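Long-range contact in putative membrane anchored protein (Corynebacterium diphtheriae, PDB 3LSO), which is of unknown function but is probably a membrane-anchored protein of the cell envelope, built from several beta-rich domains: residues K72-S77 with L133-A138. Sequence-based numbering, arbitrary orientation.
Sequences KDISVS and LRISAA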
loop_
_atom_site.group_PDB
_atom_site.type_symbol
_atom_site.label_atom_id
_atom_site.label_comp_id
_atom_site.label_asym_id
_atom_site.label_seq_id
_atom_site.Cartn_x
_atom_site.Cartn_y
_atom_site.Cartn_z
ATOM N N LYS A 72 21.830 -3.666 -34.512
ATOM C CA LYS A 72 21.639 -4.112 -35.894
ATOM C C LYS A 72 22.706 -3.505 -36.815
ATOM O O LYS A 72 23.153 -2.365 -36.596
ATOM C CB LYS A 72 20.214 -3.821 -36.397
ATOM C CG LYS A 72 19.085 -4.573 -35.660
ATOM C CD LYS A 72 19.132 -6.106 -35.853
ATOM C CE LYS A 72 17.739 -6.771 -35.724
ATOM N NZ LYS A 72 17.118 -6.729 -34.350
ATOM N N ASP A 73 23.110 -4.284 -37.825
ATOM C CA ASP A 73 24.185 -3.909 -38.763
ATOM C C ASP A 73 23.906 -2.584 -39.464
ATOM O O ASP A 73 22.754 -2.231 -39.715
ATOM C CB ASP A 73 24.371 -4.988 -39.842
ATOM C CG ASP A 73 24.836 -6.328 -39.282
ATOM O OD1 ASP A 73 25.047 -6.442 -38.055
ATOM O OD2 ASP A 73 24.992 -7.275 -40.088
ATOM N N ILE A 74 24.966 -1.857 -39.785
ATOM C CA ILE A 74 24.829 -0.640 -40.583
ATOM C C ILE A 74 25.643 -0.714 -41.871
ATOM O O ILE A 74 26.789 -1.156 -41.848
ATOM C CB ILE A 74 25.314 0.611 -39.839
ATOM C CG1 ILE A 74 25.102 0.479 -38.332
ATOM C CG2 ILE A 74 24.626 1.839 -40.414
ATOM C CD1 ILE A 74 26.201 1.109 -37.510
ATOM N N SER A 75 25.047 -0.277 -42.982
ATOM C CA SER A 75 25.790 -0.006 -44.209
ATOM C C SER A 75 26.066 1.483 -44.394
ATOM O O SER A 75 25.212 2.326 -44.144
ATOM C CB SER A 75 25.050 -0.554 -45.424
ATOM O OG SER A 75 25.533 -1.842 -45.753
ATOM N N VAL A 76 27.272 1.801 -44.830
ATOM C CA VAL A 76 27.619 3.166 -45.177
ATOM C C VAL A 76 28.132 3.135 -46.609
ATOM O O VAL A 76 29.007 2.337 -46.939
ATOM C CB VAL A 76 28.679 3.735 -44.211
ATOM C CG1 VAL A 76 29.191 5.070 -44.699
ATOM C CG2 VAL A 76 28.108 3.868 -42.803
ATOM N N SER A 77 27.579 3.984 -47.467
ATOM C CA SER A 77 27.860 3.882 -48.896
ATOM C C SER A 77 28.557 5.088 -49.533
ATOM O O SER A 77 28.136 5.569 -50.596
ATOM C CB SER A 77 26.595 3.504 -49.675
ATOM O OG SER A 77 26.539 2.106 -49.880
ATOM N N LEU A 133 30.649 -0.130 -46.239
ATOM C CA LEU A 133 31.331 -0.431 -44.985
ATOM C C LEU A 133 30.310 -0.916 -43.951
ATOM O O LEU A 133 29.433 -0.164 -43.512
ATOM C CB LEU A 133 32.109 0.784 -44.476
ATOM C CG LEU A 133 33.019 0.614 -43.246
ATOM C CD1 LEU A 133 34.376 0.036 -43.610
ATOM C CD2 LEU A 133 33.206 1.936 -42.517
ATOM N N ARG A 134 30.445 -2.183 -43.573
ATOM C CA ARG A 134 29.493 -2.864 -42.714
ATOM C C ARG A 134 29.973 -2.899 -41.250
ATOM O O ARG A 134 30.892 -3.648 -40.902
ATOM C CB ARG A 134 29.239 -4.273 -43.270
ATOM C CG ARG A 134 27.982 -4.964 -42.779
ATOM C CD ARG A 134 27.470 -5.924 -43.832
ATOM N NE ARG A 134 26.779 -7.074 -43.252
ATOM C CZ ARG A 134 26.605 -8.246 -43.874
ATOM N NH1 ARG A 134 27.074 -8.437 -45.105
ATOM N NH2 ARG A 134 25.964 -9.242 -43.265
ATOM N N ILE A 135 29.348 -2.070 -40.409
ATOM C CA ILE A 135 29.638 -2.017 -38.965
ATOM C C ILE A 135 28.681 -2.902 -38.165
ATOM O O ILE A 135 27.472 -2.677 -38.183
ATOM C CB ILE A 135 29.569 -0.578 -38.422
ATOM C CG1 ILE A 135 30.811 0.211 -38.801
ATOM C CG2 ILE A 135 29.491 -0.566 -36.918
ATOM C CD1 ILE A 135 30.527 1.335 -39.719
ATOM N N SER A 136 29.233 -3.886 -37.450
ATOM C CA SER A 136 28.440 -4.875 -36.707
ATOM C C SER A 136 28.903 -5.071 -35.255
ATOM O O SER A 136 29.978 -4.606 -34.870
ATOM C CB SER A 136 28.518 -6.215 -37.415
ATOM O OG SER A 136 29.820 -6.744 -37.263
ATOM N N ALA A 137 28.091 -5.791 -34.472
ATOM C CA ALA A 137 28.345 -6.031 -33.036
ATOM C C ALA A 137 27.627 -7.270 -32.509
ATOM O O ALA A 137 26.418 -7.439 -32.704
ATOM C CB ALA A 137 27.941 -4.808 -32.197
ATOM N N ALA A 138 28.374 -8.136 -31.833
ATOM C CA ALA A 138 27.763 -9.202 -31.049
ATOM C C ALA A 138 26.949 -8.535 -29.924
ATOM O O ALA A 138 27.402 -7.546 -29.340
ATOM C CB ALA A 138 28.836 -10.137 -30.482
#
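Ile74 and Ile135 face each other as an antiparallel hydrogen-bonded pair, joined by two backbone bonds: Ile74 N to Ile135 O and Ile135 N to Ile74 O, both 3.1 Å. The first is the straighter, with 160° at the hydrogen. Their side chains meet on the better packed face, itself only partly shielded, where the end methyl CD1 of Ile74 reaches CG2 of Ile135 at 3.7 Å; the position anti to its backbone N turns CG2 of Ile135 to meet that methyl. Val76 and Leu133 lie on this same face. Val76 also rests on Gln45 and Ser47 of strand 41-54, while Leu133 packs on Leu128 and Ile135 on Ala126 of strand 125-129. Toward Val76 the pairing loosens: Val76 N approaches Leu133 O at 3.2 Å with a bent 138° at the hydrogen, although Leu133 N still bonds Val76 O at 3.0 Å. Ser75 and Arg134, on the other face, are exposed. Here the extended arm of Arg134 brings NE to 3.6 Å from Asp73 OD2, which lies at the edge of the guanidinium and in its plane; the carboxylate and guanidinium planes of this long salt bridge are 47° apart. NH1 of Arg134 forms a salt bridge with Glu129. With two acidic partners, the arginine's charge is probably well compensated, but cohesion between strands 65-76 and 132-136 in this N-terminal, E-set-like domain appears to rest mainly on backbone bonds and aliphatic packing.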